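Local atomic coordinates of BCL2-like 10 (Danio rerio, PDB entry 6FBX), a protein that protects cells from apoptosis as a pro-survival Bcl-2 family member and can bind the BH3 segment of Bad. Residues I27-P32 against A38-A43; K44-Q49 against R90-F95; L14-D19 against S33-A38. All coordinates share one frame; numbering follows the deposited sequence. Where two conformers were deposited one is given.

Interaction 1: I27-P32 against A38-A43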
ATOM      1  N   ILE A  27     -15.854   5.371   5.246  1.00 38.36           N
ATOM      2  CA  ILE A  27     -16.213   4.867   6.565  1.00 37.92           C
ATOM      3  C   ILE A  27     -15.437   5.637   7.622  1.00 34.61           C
ATOM      4  O   ILE A  27     -14.230   5.876   7.486  1.00 32.69           O
ATOM      5  CB  ILE A  27     -15.945   3.354   6.661  1.00 42.22           C
ATOM      6  CG1 ILE A  27     -16.793   2.601   5.631  1.00 46.17           C
ATOM      7  CG2 ILE A  27     -16.250   2.846   8.071  1.00 45.23           C
ATOM      8  CD1 ILE A  27     -16.429   1.139   5.483  1.00 47.06           C
ATOM      9  N   GLN A  28     -16.132   6.031   8.685  1.00 36.42           N
ATOM     10  CA  GLN A  28     -15.534   6.768   9.792  1.00 35.83           C
ATOM     11  C   GLN A  28     -15.612   5.907  11.048  1.00 36.60           C
ATOM     12  O   GLN A  28     -16.699   5.668  11.584  1.00 34.30           O
ATOM     13  CB  GLN A  28     -16.236   8.110   9.989  1.00 37.51           C
ATOM     14  CG  GLN A  28     -16.040   9.065   8.823  1.00 38.12           C
ATOM     15  CD  GLN A  28     -16.585  10.451   9.102  1.00 42.08           C
ATOM     16  OE1 GLN A  28     -17.787  10.689   9.017  1.00 40.22           O
ATOM     17  NE2 GLN A  28     -15.695  11.377   9.439  1.00 45.56           N
ATOM     18  N   GLN A  29     -14.459   5.433  11.507  1.00 38.24           N
ATOM     19  CA  GLN A  29     -14.382   4.668  12.741  1.00 42.15           C
ATOM     20  C   GLN A  29     -13.021   4.918  13.366  1.00 39.21           C
ATOM     21  O   GLN A  29     -12.053   5.221  12.668  1.00 34.48           O
ATOM     22  CB  GLN A  29     -14.599   3.170  12.497  1.00 48.65           C
ATOM     23  CG  GLN A  29     -13.709   2.575  11.418  1.00 52.79           C
ATOM     24  CD  GLN A  29     -14.057   1.131  11.108  1.00 58.61           C
ATOM     25  OE1 GLN A  29     -14.841   0.504  11.820  1.00 62.17           O
ATOM     26  NE2 GLN A  29     -13.478   0.598  10.037  1.00 59.05           N
ATOM     27  N   THR A  30     -12.959   4.798  14.686  1.00 43.46           N
ATOM     28  CA  THR A  30     -11.709   5.055  15.383  1.00 46.62           C
ATOM     29  C   THR A  30     -10.654   4.046  14.934  1.00 42.26           C
ATOM     30  O   THR A  30     -10.978   2.875  14.695  1.00 42.23           O
ATOM     31  CB  THR A  30     -11.907   4.970  16.898  1.00 53.99           C
ATOM     32  OG1 THR A  30     -12.393   3.669  17.251  1.00 58.45           O
ATOM     33  CG2 THR A  30     -12.897   6.027  17.368  1.00 56.30           C
ATOM     34  N   PRO A  31      -9.397   4.456  14.792  1.00 38.70           N
ATOM     35  CA  PRO A  31      -8.352   3.510  14.391  1.00 36.41           C
ATOM     36  C   PRO A  31      -8.328   2.306  15.314  1.00 35.41           C
ATOM     37  O   PRO A  31      -8.385   2.459  16.544  1.00 35.98           O
ATOM     38  CB  PRO A  31      -7.061   4.335  14.511  1.00 37.89           C
ATOM     39  CG  PRO A  31      -7.497   5.743  14.347  1.00 39.82           C
ATOM     40  CD  PRO A  31      -8.867   5.824  14.953  1.00 40.27           C
ATOM     41  N   PRO A  32      -8.254   1.088  14.765  1.00 37.81           N
ATOM     42  CA  PRO A  32      -8.233  -0.101  15.630  1.00 39.73           C
ATOM     43  C   PRO A  32      -6.909  -0.335  16.334  1.00 39.24           C
ATOM     44  O   PRO A  32      -6.877  -1.111  17.298  1.00 41.32           O
ATOM     45  CB  PRO A  32      -8.539  -1.248  14.655  1.00 39.94           C
ATOM     46  CG  PRO A  32      -8.031  -0.758  13.343  1.00 38.69           C
ATOM     47  CD  PRO A  32      -8.293   0.724  13.336  1.00 37.95           C
ATOM     48  N   ALA A  38      -1.277   5.530  12.693  1.00 24.36           N
ATOM     49  CA  ALA A  38      -0.095   6.055  12.017  1.00 25.15           C
ATOM     50  C   ALA A  38      -0.228   5.958  10.503  1.00 23.26           C
ATOM     51  O   ALA A  38       0.091   6.913   9.784  1.00 24.08           O
ATOM     52  CB  ALA A  38       1.151   5.308  12.489  1.00 26.47           C
ATOM     53  N   MET A  39      -0.691   4.814   9.995  1.00 23.54           N
ATOM     54  CA  MET A  39      -0.796   4.650   8.547  1.00 22.54           C
ATOM     55  C   MET A  39      -1.843   5.588   7.962  1.00 22.84           C
ATOM     56  O   MET A  39      -1.633   6.168   6.891  1.00 23.83           O
ATOM     57  CB  MET A  39      -1.127   3.201   8.195  1.00 21.97           C
ATOM     58  CG  MET A  39      -1.221   2.942   6.695  1.00 22.94           C
ATOM     59  SD  MET A  39       0.318   3.274   5.819  1.00 22.05           S
ATOM     60  CE  MET A  39       1.257   1.803   6.213  1.00 22.61           C
ATOM     61  N   ARG A  40      -2.981   5.737   8.642  1.00 23.37           N
ATOM     62  CA  ARG A  40      -3.987   6.701   8.208  1.00 25.17           C
ATOM     63  C   ARG A  40      -3.377   8.084   8.022  1.00 27.19           C
ATOM     64  O   ARG A  40      -3.637   8.766   7.024  1.00 28.04           O
ATOM     65  CB  ARG A  40      -5.122   6.768   9.226  1.00 26.69           C
ATOM     66  CG  ARG A  40      -6.068   5.594   9.221  1.00 26.28           C
ATOM     67  CD  ARG A  40      -7.220   5.896  10.152  1.00 28.13           C
ATOM     68  NE  ARG A  40      -8.113   4.765  10.347  1.00 27.09           N
ATOM     69  CZ  ARG A  40      -9.263   4.840  11.009  1.00 29.66           C
ATOM     70  NH1 ARG A  40      -9.656   5.995  11.537  1.00 33.42           N
ATOM     71  NH2 ARG A  40     -10.020   3.763  11.147  1.00 30.26           N
ATOM     72  N   TYR A  41      -2.572   8.521   8.992  1.00 25.81           N
ATOM     73  CA  TYR A  41      -1.975   9.849   8.920  1.00 26.93           C
ATOM     74  C   TYR A  41      -0.943   9.923   7.803  1.00 26.15           C
ATOM     75  O   TYR A  41      -0.972  10.840   6.975  1.00 25.95           O
ATOM     76  CB  TYR A  41      -1.339  10.205  10.264  1.00 29.59           C
ATOM     77  CG  TYR A  41      -0.634  11.542  10.268  1.00 34.63           C
ATOM     78  CD1 TYR A  41       0.704  11.646   9.911  1.00 38.13           C
ATOM     79  CD2 TYR A  41      -1.307  12.700  10.627  1.00 38.82           C
ATOM     80  CE1 TYR A  41       1.350  12.867   9.909  1.00 43.56           C
ATOM     81  CE2 TYR A  41      -0.669  13.925  10.629  1.00 44.26           C
ATOM     82  CZ  TYR A  41       0.659  14.003  10.270  1.00 47.49           C
ATOM     83  OH  TYR A  41       1.299  15.222  10.273  1.00 53.03           O
ATOM     84  N   LEU A  42      -0.024   8.955   7.763  1.00 23.46           N
ATOM     85  CA  LEU A  42       1.110   9.034   6.848  1.00 22.24           C
ATOM     86  C   LEU A  42       0.686   8.827   5.402  1.00 23.14           C
ATOM     87  O   LEU A  42       1.135   9.558   4.511  1.00 24.34           O
ATOM     88  CB  LEU A  42       2.165   8.002   7.247  1.00 21.84           C
ATOM     89  CG  LEU A  42       2.882   8.333   8.556  1.00 24.35           C
ATOM     90  CD1 LEU A  42       3.629   7.116   9.092  1.00 25.17           C
ATOM     91  CD2 LEU A  42       3.839   9.492   8.349  1.00 28.27           C
ATOM     92  N   ALA A  43      -0.169   7.836   5.145  1.00 21.84           N
ATOM     93  CA  ALA A  43      -0.597   7.574   3.776  1.00 20.48           C
ATOM     94  C   ALA A  43      -1.450   8.710   3.228  1.00 22.15           C
ATOM     95  O   ALA A  43      -1.382   9.008   2.030  1.00 22.68           O
ATOM     96  CB  ALA A  43      -1.357   6.250   3.705  1.00 20.37           C
TER
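Arg40 reaches out from helix 34-49 to the loop that leads into it, bonds to Gln29 and packs against Pro31. The fold is the all-helical Bcl-2 bundle. This loop joins helix 2-24 to the helix that corresponds to the BH3-bearing helix of the family. CB of Arg40 points toward the loop. CG stands opposite the carbonyl carbon, beside the backbone N (chi1 -74°). From CG to NE the chain is fully extended, so CB, CG and CD act as a spacer that carries the charged end across. Arg40 NE is the first atom to meet the loop, 4.2 Å from Pro31 CG. CZ then lies under Pro31 CA, which sits over one face of the guanidinium, displaced toward its rim. Arg40 NH1 is 3.5 Å from Pro31 CD. Arg40 NH1 also gives a hydrogen bond of 2.8 Å to Gln29 O, nearly along the C=O axis (170°). Arg40 NH2 gives a second one to the same Gln29 O at 2.9 Å, but from above the carbonyl plane, 44° out of it. Gln29 O lies in the guanidinium plane, so both end nitrogens close on one carbonyl oxygen while Pro31 covers a face. This holds the flat group against turning. NH2 has a second polar partner, a salt bridge with Asp19 OD1 of helix 2-24. Phe23 of that helix also touches the arginine. With an alanine here, both donors to Gln29 O and the partner of Asp19 are gone, and the loop would probably be freer to move. At the margin, Arg40 NH2 has Gln29 CG at 3.9 Å and Pro32 CD at 4.1 Å.

Interaction 2: K44-Q49 against R90-F95; sequences KEMEQQ and RVVSIF
Arg90 O is gripped by two donors one helical turn on, Ser93 OG and Ile94 N. The OG bond is 2.8 Å from Ser93 OG to Arg90 O. Both donors come from the same face of the carbonyl plane, and OG is tilted 23° from it. Ser93 was modelled in two conformers, so this bond belongs to the one described. With OG turned back to its own helix, Ser93 offers carbon to Met46. Met46 SD lies 3.5 Å from Ser93 CA and equally near Ser93 CB. The Met46 chain runs out straight, with CG anti to the backbone N (chi1 -166°), and bends only at its last torsion (chi3 -77°). The bend lays CE beside Val92, where Met46 CE comes to 3.6 Å from Val92 CG1. Met46 CE is also 3.8 Å from Ser93 N. No hydrogen bond crosses between the two segments.

In the Bcl-2 fold these are the BH3-type helix 34-49 and helix 88-107, which starts in the BH1 signature. The pair borders the groove that holds the bound Bad peptide. An aromatic side chain of the peptide packs on Met46, and Leu80 of helix 69-80 touches Ser93. Farther round helix 34-49, Lys44 NZ forms a salt bridge of 3.1 Å with Glu47 OE1, on the syn side but tilted out of the carboxylate plane. Glu47 itself is buried and touches Thr96 and Val100 of helix 88-107.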
ATOM      1  N   LYS A  44      -2.251   9.361   4.080  1.00 22.80           N
ATOM      2  CA  LYS A  44      -3.010  10.521   3.622  1.00 24.96           C
ATOM      3  C   LYS A  44      -2.115  11.736   3.445  1.00 25.02           C
ATOM      4  O   LYS A  44      -2.371  12.572   2.570  1.00 27.94           O
ATOM      5  CB  LYS A  44      -4.143  10.835   4.595  1.00 27.35           C
ATOM      6  CG  LYS A  44      -5.354   9.940   4.441  1.00 30.12           C
ATOM      7  CD  LYS A  44      -6.045  10.182   3.108  1.00 35.31           C
ATOM      8  CE  LYS A  44      -7.244   9.278   2.927  1.00 41.00           C
ATOM      9  NZ  LYS A  44      -7.850   9.460   1.585  1.00 45.54           N
ATOM     10  N   GLU A  45      -1.071  11.858   4.267  1.00 25.57           N
ATOM     11  CA  GLU A  45      -0.080  12.902   4.047  1.00 28.61           C
ATOM     12  C   GLU A  45       0.564  12.746   2.676  1.00 26.66           C
ATOM     13  O   GLU A  45       0.674  13.714   1.914  1.00 27.06           O
ATOM     14  CB  GLU A  45       0.974  12.865   5.154  1.00 37.03           C
ATOM     15  CG  GLU A  45       2.014  13.967   5.052  1.00 52.82           C
ATOM     16  CD  GLU A  45       3.064  13.881   6.143  1.00 70.01           C
ATOM     17  OE1 GLU A  45       3.009  12.926   6.947  1.00 76.05           O
ATOM     18  OE2 GLU A  45       3.942  14.767   6.197  1.00 78.38           O
ATOM     19  N   MET A  46       0.982  11.525   2.330  1.00 24.81           N
ATOM     20  CA  MET A  46       1.599  11.323   1.025  1.00 24.84           C
ATOM     21  C   MET A  46       0.606  11.596  -0.096  1.00 24.50           C
ATOM     22  O   MET A  46       0.970  12.176  -1.125  1.00 25.10           O
ATOM     23  CB  MET A  46       2.168   9.912   0.901  1.00 25.99           C
ATOM     24  CG  MET A  46       3.110   9.779  -0.296  1.00 32.82           C
ATOM     25  SD  MET A  46       3.702   8.110  -0.589  1.00 41.31           S
ATOM     26  CE  MET A  46       4.949   7.943   0.680  1.00 41.23           C
ATOM     27  N   GLU A  47      -0.661  11.207   0.084  1.00 22.55           N
ATOM     28  CA  GLU A  47      -1.654  11.509  -0.943  1.00 23.26           C
ATOM     29  C   GLU A  47      -1.819  13.012  -1.110  1.00 25.05           C
ATOM     30  O   GLU A  47      -1.823  13.528  -2.233  1.00 25.83           O
ATOM     31  CB  GLU A  47      -3.009  10.879  -0.621  1.00 25.19           C
ATOM     32  CG  GLU A  47      -3.957  10.978  -1.815  1.00 30.33           C
ATOM     33  CD  GLU A  47      -5.351  10.460  -1.539  1.00 38.09           C
ATOM     34  OE1 GLU A  47      -5.547   9.739  -0.540  1.00 41.04           O
ATOM     35  OE2 GLU A  47      -6.256  10.774  -2.343  1.00 42.20           O
ATOM     36  N   GLN A  48      -1.974  13.733   0.005  1.00 27.56           N
ATOM     37  CA  GLN A  48      -2.156  15.178  -0.064  1.00 33.93           C
ATOM     38  C   GLN A  48      -0.980  15.855  -0.752  1.00 30.65           C
ATOM     39  O   GLN A  48      -1.157  16.880  -1.421  1.00 33.89           O
ATOM     40  CB  GLN A  48      -2.346  15.750   1.342  1.00 53.14           C
ATOM     41  CG  GLN A  48      -2.496  17.264   1.385  1.00 82.68           C
ATOM     42  CD  GLN A  48      -2.642  17.793   2.797  1.00118.05           C
ATOM     43  OE1 GLN A  48      -3.589  17.453   3.506  1.00132.65           O
ATOM     44  NE2 GLN A  48      -1.696  18.625   3.216  1.00133.82           N
ATOM     45  N   GLN A  49       0.223  15.303  -0.597  1.00 27.85           N
ATOM     46  CA  GLN A  49       1.406  15.882  -1.213  1.00 29.85           C
ATOM     47  C   GLN A  49       1.505  15.587  -2.705  1.00 26.86           C
ATOM     48  O   GLN A  49       2.227  16.296  -3.410  1.00 27.18           O
ATOM     49  CB  GLN A  49       2.659  15.373  -0.494  1.00 35.08           C
ATOM     50  CG  GLN A  49       2.795  15.926   0.919  1.00 43.78           C
ATOM     51  CD  GLN A  49       4.001  15.384   1.660  1.00 52.12           C
ATOM     52  OE1 GLN A  49       4.836  14.681   1.088  1.00 54.63           O
ATOM     53  NE2 GLN A  49       4.096  15.707   2.945  1.00 57.16           N
ATOM     54  N   ARG A  90       8.424   3.578   0.925  1.00 22.59           N
ATOM     55  CA  ARG A  90       7.857   2.845  -0.203  1.00 24.05           C
ATOM     56  C   ARG A  90       6.631   2.050   0.224  1.00 22.69           C
ATOM     57  O   ARG A  90       5.667   1.918  -0.543  1.00 20.96           O
ATOM     58  CB  ARG A  90       8.921   1.933  -0.810  1.00 26.05           C
ATOM     59  CG  ARG A  90      10.045   2.708  -1.467  1.00 29.87           C
ATOM     60  CD  ARG A  90      11.138   1.808  -1.989  1.00 33.80           C
ATOM     61  NE  ARG A  90      12.170   2.574  -2.681  1.00 39.38           N
ATOM     62  CZ  ARG A  90      13.202   2.033  -3.322  1.00 43.66           C
ATOM     63  NH1 ARG A  90      14.088   2.816  -3.923  1.00 46.06           N
ATOM     64  NH2 ARG A  90      13.347   0.714  -3.368  1.00 46.37           N
ATOM     65  N   VAL A  91       6.644   1.522   1.449  1.00 19.71           N
ATOM     66  CA  VAL A  91       5.467   0.849   1.992  1.00 19.79           C
ATOM     67  C   VAL A  91       4.291   1.815   2.066  1.00 20.87           C
ATOM     68  O   VAL A  91       3.163   1.478   1.695  1.00 19.76           O
ATOM     69  CB  VAL A  91       5.789   0.242   3.371  1.00 20.99           C
ATOM     70  CG1 VAL A  91       4.522  -0.277   4.049  1.00 20.83           C
ATOM     71  CG2 VAL A  91       6.814  -0.874   3.227  1.00 24.17           C
ATOM     72  N   VAL A  92       4.531   3.026   2.569  1.00 18.51           N
ATOM     73  CA  VAL A  92       3.457   4.010   2.656  1.00 18.51           C
ATOM     74  C   VAL A  92       2.869   4.276   1.276  1.00 17.90           C
ATOM     75  O   VAL A  92       1.646   4.344   1.111  1.00 21.39           O
ATOM     76  CB  VAL A  92       3.965   5.303   3.320  1.00 20.50           C
ATOM     77  CG1 VAL A  92       2.923   6.417   3.204  1.00 22.52           C
ATOM     78  CG2 VAL A  92       4.293   5.054   4.785  1.00 21.79           C
ATOM     79  N   SER A  93       3.724   4.421   0.262  1.00 23.17           N
ATOM     80  CA  SER A  93       3.222   4.700  -1.080  0.63 22.03           C
ATOM     81  C   SER A  93       2.346   3.569  -1.594  1.00 21.31           C
ATOM     82  O   SER A  93       1.378   3.820  -2.320  1.00 20.92           O
ATOM     83  CB  SER A  93       4.381   4.957  -2.043  0.63 23.46           C
ATOM     84  OG  SER A  93       4.978   3.755  -2.492  0.63 23.55           O
ATOM     85  N   ILE A  94       2.660   2.322  -1.230  1.00 20.56           N
ATOM     86  CA  ILE A  94       1.815   1.198  -1.630  1.00 20.70           C
ATOM     87  C   ILE A  94       0.424   1.355  -1.030  1.00 21.60           C
ATOM     88  O   ILE A  94      -0.593   1.183  -1.716  1.00 19.98           O
ATOM     89  CB  ILE A  94       2.467  -0.138  -1.222  1.00 21.95           C
ATOM     90  CG1 ILE A  94       3.713  -0.388  -2.078  1.00 20.99           C
ATOM     91  CG2 ILE A  94       1.463  -1.289  -1.349  1.00 21.76           C
ATOM     92  CD1 ILE A  94       4.524  -1.618  -1.686  1.00 22.00           C
ATOM     93  N   PHE A  95       0.359   1.701   0.262  1.00 19.37           N
ATOM     94  CA  PHE A  95      -0.930   1.928   0.910  1.00 19.71           C
ATOM     95  C   PHE A  95      -1.651   3.123   0.298  1.00 19.75           C
ATOM     96  O   PHE A  95      -2.853   3.052   0.019  1.00 20.80           O
ATOM     97  CB  PHE A  95      -0.735   2.128   2.419  1.00 19.68           C
ATOM     98  CG  PHE A  95      -0.642   0.843   3.193  1.00 20.92           C
ATOM     99  CD1 PHE A  95      -1.661   0.461   4.050  1.00 21.63           C
ATOM    100  CD2 PHE A  95       0.456   0.015   3.059  1.00 19.37           C
ATOM    101  CE1 PHE A  95      -1.584  -0.718   4.762  1.00 23.37           C
ATOM    102  CE2 PHE A  95       0.540  -1.171   3.771  1.00 20.74           C
ATOM    103  CZ  PHE A  95      -0.482  -1.537   4.620  1.00 21.21           C
TER

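Interaction 3: L14-D19 against S33-A38; sequences LLLAED and SESAEA
Leu16 of helix 2-24 pushes its CD1 methyl into the first turn of helix 34-49. Its CG is anti to the backbone N (chi1 -165°), and CD1 lands mainly on backbone. CD1 of Leu16 is 3.4 Å from Ala36 CA, tighter than usual carbon packing, and as near to Ala36 N. Ala36 CB is farther off, 4.0 Å from Leu16 CD1. Ser35 OG lies 3.7 Å from Leu16 CD1. Trp140 of helix 139-146 touches both Leu16 and Ser35.

The second kind of contact sets a charged group on carbon: Asp19 OD2 lies 3.5 Å from Ala36 CB. Asp19 OD1 forms a salt bridge with Arg40.

No hydrogen bond crosses between the two segments. Ser33 is the N-cap of helix 34-49, and Ser33 OG shares a hydrogen bond of 2.9 Å with Ser35 OG.

The helix segments cross at -41°, with axes 9.7 Å apart. The small Ala36 lets Leu16 CD1 come down on the backbone, where Leu16 CA and Ala36 CA are 5.8 Å apart. Residues 14-19 and 33-38 thus meet by van der Waals contact alone, and the salt bridge to Arg40, one turn on, adds a polar tie between the helices.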
ATOM      1  N   LEU A  14      -2.939  -7.496   6.816  1.00 23.41           N
ATOM      2  CA  LEU A  14      -4.289  -7.487   6.264  1.00 23.25           C
ATOM      3  C   LEU A  14      -5.195  -6.558   7.060  1.00 24.93           C
ATOM      4  O   LEU A  14      -5.931  -5.747   6.486  1.00 25.63           O
ATOM      5  CB  LEU A  14      -4.853  -8.910   6.244  1.00 24.52           C
ATOM      6  CG  LEU A  14      -6.247  -9.085   5.636  1.00 28.58           C
ATOM      7  CD1 LEU A  14      -6.260  -8.692   4.163  1.00 31.99           C
ATOM      8  CD2 LEU A  14      -6.723 -10.511   5.814  1.00 30.24           C
ATOM      9  N   LEU A  15      -5.160  -6.668   8.390  1.00 24.06           N
ATOM     10  CA  LEU A  15      -5.955  -5.772   9.226  1.00 26.79           C
ATOM     11  C   LEU A  15      -5.613  -4.316   8.943  1.00 25.25           C
ATOM     12  O   LEU A  15      -6.505  -3.464   8.853  1.00 25.08           O
ATOM     13  CB  LEU A  15      -5.728  -6.093  10.704  1.00 30.89           C
ATOM     14  CG  LEU A  15      -6.211  -7.463  11.190  1.00 37.91           C
ATOM     15  CD1 LEU A  15      -5.687  -7.752  12.590  1.00 39.91           C
ATOM     16  CD2 LEU A  15      -7.729  -7.540  11.169  1.00 42.46           C
ATOM     17  N   LEU A  16      -4.324  -4.014   8.795  1.00 22.25           N
ATOM     18  CA  LEU A  16      -3.899  -2.644   8.538  1.00 22.54           C
ATOM     19  C   LEU A  16      -4.381  -2.170   7.172  1.00 22.62           C
ATOM     20  O   LEU A  16      -4.923  -1.066   7.038  1.00 22.69           O
ATOM     21  CB  LEU A  16      -2.376  -2.554   8.635  1.00 24.93           C
ATOM     22  CG  LEU A  16      -1.778  -1.155   8.746  1.00 29.83           C
ATOM     23  CD1 LEU A  16      -2.160  -0.516  10.071  1.00 32.93           C
ATOM     24  CD2 LEU A  16      -0.264  -1.223   8.596  1.00 31.96           C
ATOM     25  N   ALA A  17      -4.196  -3.000   6.145  1.00 20.51           N
ATOM     26  CA  ALA A  17      -4.650  -2.640   4.806  1.00 20.51           C
ATOM     27  C   ALA A  17      -6.165  -2.504   4.753  1.00 22.43           C
ATOM     28  O   ALA A  17      -6.690  -1.573   4.131  1.00 24.53           O
ATOM     29  CB  ALA A  17      -4.175  -3.687   3.798  1.00 19.93           C
ATOM     30  N   GLU A  18      -6.890  -3.423   5.393  1.00 23.84           N
ATOM     31  CA  GLU A  18      -8.345  -3.327   5.397  1.00 25.49           C
ATOM     32  C   GLU A  18      -8.806  -2.036   6.059  1.00 25.02           C
ATOM     33  O   GLU A  18      -9.753  -1.392   5.589  1.00 26.47           O
ATOM     34  CB  GLU A  18      -8.953  -4.538   6.104  1.00 33.25           C
ATOM     35  CG  GLU A  18      -8.929  -5.806   5.274  1.00 49.20           C
ATOM     36  CD  GLU A  18      -9.731  -6.925   5.908  1.00 70.82           C
ATOM     37  OE1 GLU A  18      -9.578  -7.157   7.126  1.00 79.65           O
ATOM     38  OE2 GLU A  18     -10.526  -7.561   5.188  1.00 83.30           O
ATOM     39  N   ASP A  19      -8.149  -1.635   7.148  1.00 25.00           N
ATOM     40  CA  ASP A  19      -8.548  -0.409   7.830  1.00 26.07           C
ATOM     41  C   ASP A  19      -8.309   0.811   6.952  1.00 25.55           C
ATOM     42  O   ASP A  19      -9.180   1.683   6.834  1.00 27.30           O
ATOM     43  CB  ASP A  19      -7.797  -0.252   9.150  1.00 25.89           C
ATOM     44  CG  ASP A  19      -8.082   1.079   9.813  1.00 28.55           C
ATOM     45  OD1 ASP A  19      -9.164   1.221  10.419  1.00 31.18           O
ATOM     46  OD2 ASP A  19      -7.239   1.993   9.698  1.00 28.73           O
ATOM     47  N   SER A  33      -5.828   0.301  15.892  1.00 36.18           N
ATOM     48  CA  SER A  33      -4.510   0.062  16.460  1.00 34.74           C
ATOM     49  C   SER A  33      -3.662   1.311  16.287  1.00 32.79           C
ATOM     50  O   SER A  33      -3.949   2.168  15.448  1.00 30.35           O
ATOM     51  CB  SER A  33      -3.818  -1.133  15.793  1.00 33.01           C
ATOM     52  OG  SER A  33      -3.493  -0.836  14.443  1.00 32.32           O
ATOM     53  N   GLU A  34      -2.601   1.400  17.092  1.00 32.93           N
ATOM     54  CA  GLU A  34      -1.663   2.509  16.959  1.00 38.66           C
ATOM     55  C   GLU A  34      -1.069   2.554  15.555  1.00 28.01           C
ATOM     56  O   GLU A  34      -0.879   3.635  14.985  1.00 24.73           O
ATOM     57  CB  GLU A  34      -0.561   2.384  18.011  1.00 58.74           C
ATOM     58  CG  GLU A  34       0.300   3.625  18.165  1.00 80.76           C
ATOM     59  CD  GLU A  34       1.546   3.370  18.992  1.00101.18           C
ATOM     60  OE1 GLU A  34       1.619   2.309  19.648  1.00108.18           O
ATOM     61  OE2 GLU A  34       2.454   4.227  18.982  1.00108.47           O
ATOM     62  N   SER A  35      -0.776   1.385  14.978  1.00 24.53           N
ATOM     63  CA  SER A  35      -0.236   1.341  13.622  1.00 26.82           C
ATOM     64  C   SER A  35      -1.253   1.831  12.603  1.00 24.69           C
ATOM     65  O   SER A  35      -0.888   2.500  11.629  1.00 23.11           O
ATOM     66  CB  SER A  35       0.228  -0.079  13.288  1.00 33.98           C
ATOM     67  OG  SER A  35      -0.803  -1.021  13.516  1.00 40.81           O
ATOM     68  N   ALA A  36      -2.533   1.516  12.810  1.00 27.64           N
ATOM     69  CA  ALA A  36      -3.571   2.022  11.919  1.00 28.08           C
ATOM     70  C   ALA A  36      -3.667   3.538  11.999  1.00 28.42           C
ATOM     71  O   ALA A  36      -3.777   4.215  10.970  1.00 29.94           O
ATOM     72  CB  ALA A  36      -4.913   1.380  12.261  1.00 30.72           C
ATOM     73  N   GLU A  37      -3.628   4.095  13.212  1.00 26.05           N
ATOM     74  CA  GLU A  37      -3.626   5.547  13.347  1.00 28.71           C
ATOM     75  C   GLU A  37      -2.449   6.159  12.599  1.00 25.65           C
ATOM     76  O   GLU A  37      -2.597   7.182  11.918  1.00 27.25           O
ATOM     77  CB  GLU A  37      -3.585   5.942  14.825  1.00 35.43           C
ATOM     78  CG  GLU A  37      -3.675   7.442  15.057  1.00 46.17           C
ATOM     79  CD  GLU A  37      -3.899   7.799  16.514  1.00 58.62           C
ATOM     80  OE1 GLU A  37      -4.046   9.001  16.815  1.00 66.08           O
ATOM     81  OE2 GLU A  37      -3.934   6.877  17.358  1.00 62.51           O
ATOM     82  N   ALA A  38      -1.277   5.530  12.693  1.00 24.36           N
ATOM     83  CA  ALA A  38      -0.095   6.055  12.017  1.00 25.15           C
ATOM     84  C   ALA A  38      -0.228   5.958  10.503  1.00 23.26           C
ATOM     85  O   ALA A  38       0.091   6.913   9.784  1.00 24.08           O
ATOM     86  CB  ALA A  38       1.151   5.308  12.489  1.00 26.47           C
TER

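In the fold
All three contacts use helix 34-49, the BH3-type helix of the Bcl-2 bundle. Interaction 3 lies at its first turn and interaction 1 just beyond, with centres about 7 Å apart. They share Ala38, and their segments alternate along the chain. Both close before interaction 2 opens. The salt bridge from Arg40 to Asp19 joins them, so helix 2-24, its following loop and helix 34-49 are tied together here. Interaction 2 lies further along the helix, its centre about 13 Å from that of interaction 1 and 14 Å from that of interaction 3. Phe95 links it to both, packing on Met39 and Ala17. One helix thus runs from a surface loop to the peptide-binding groove.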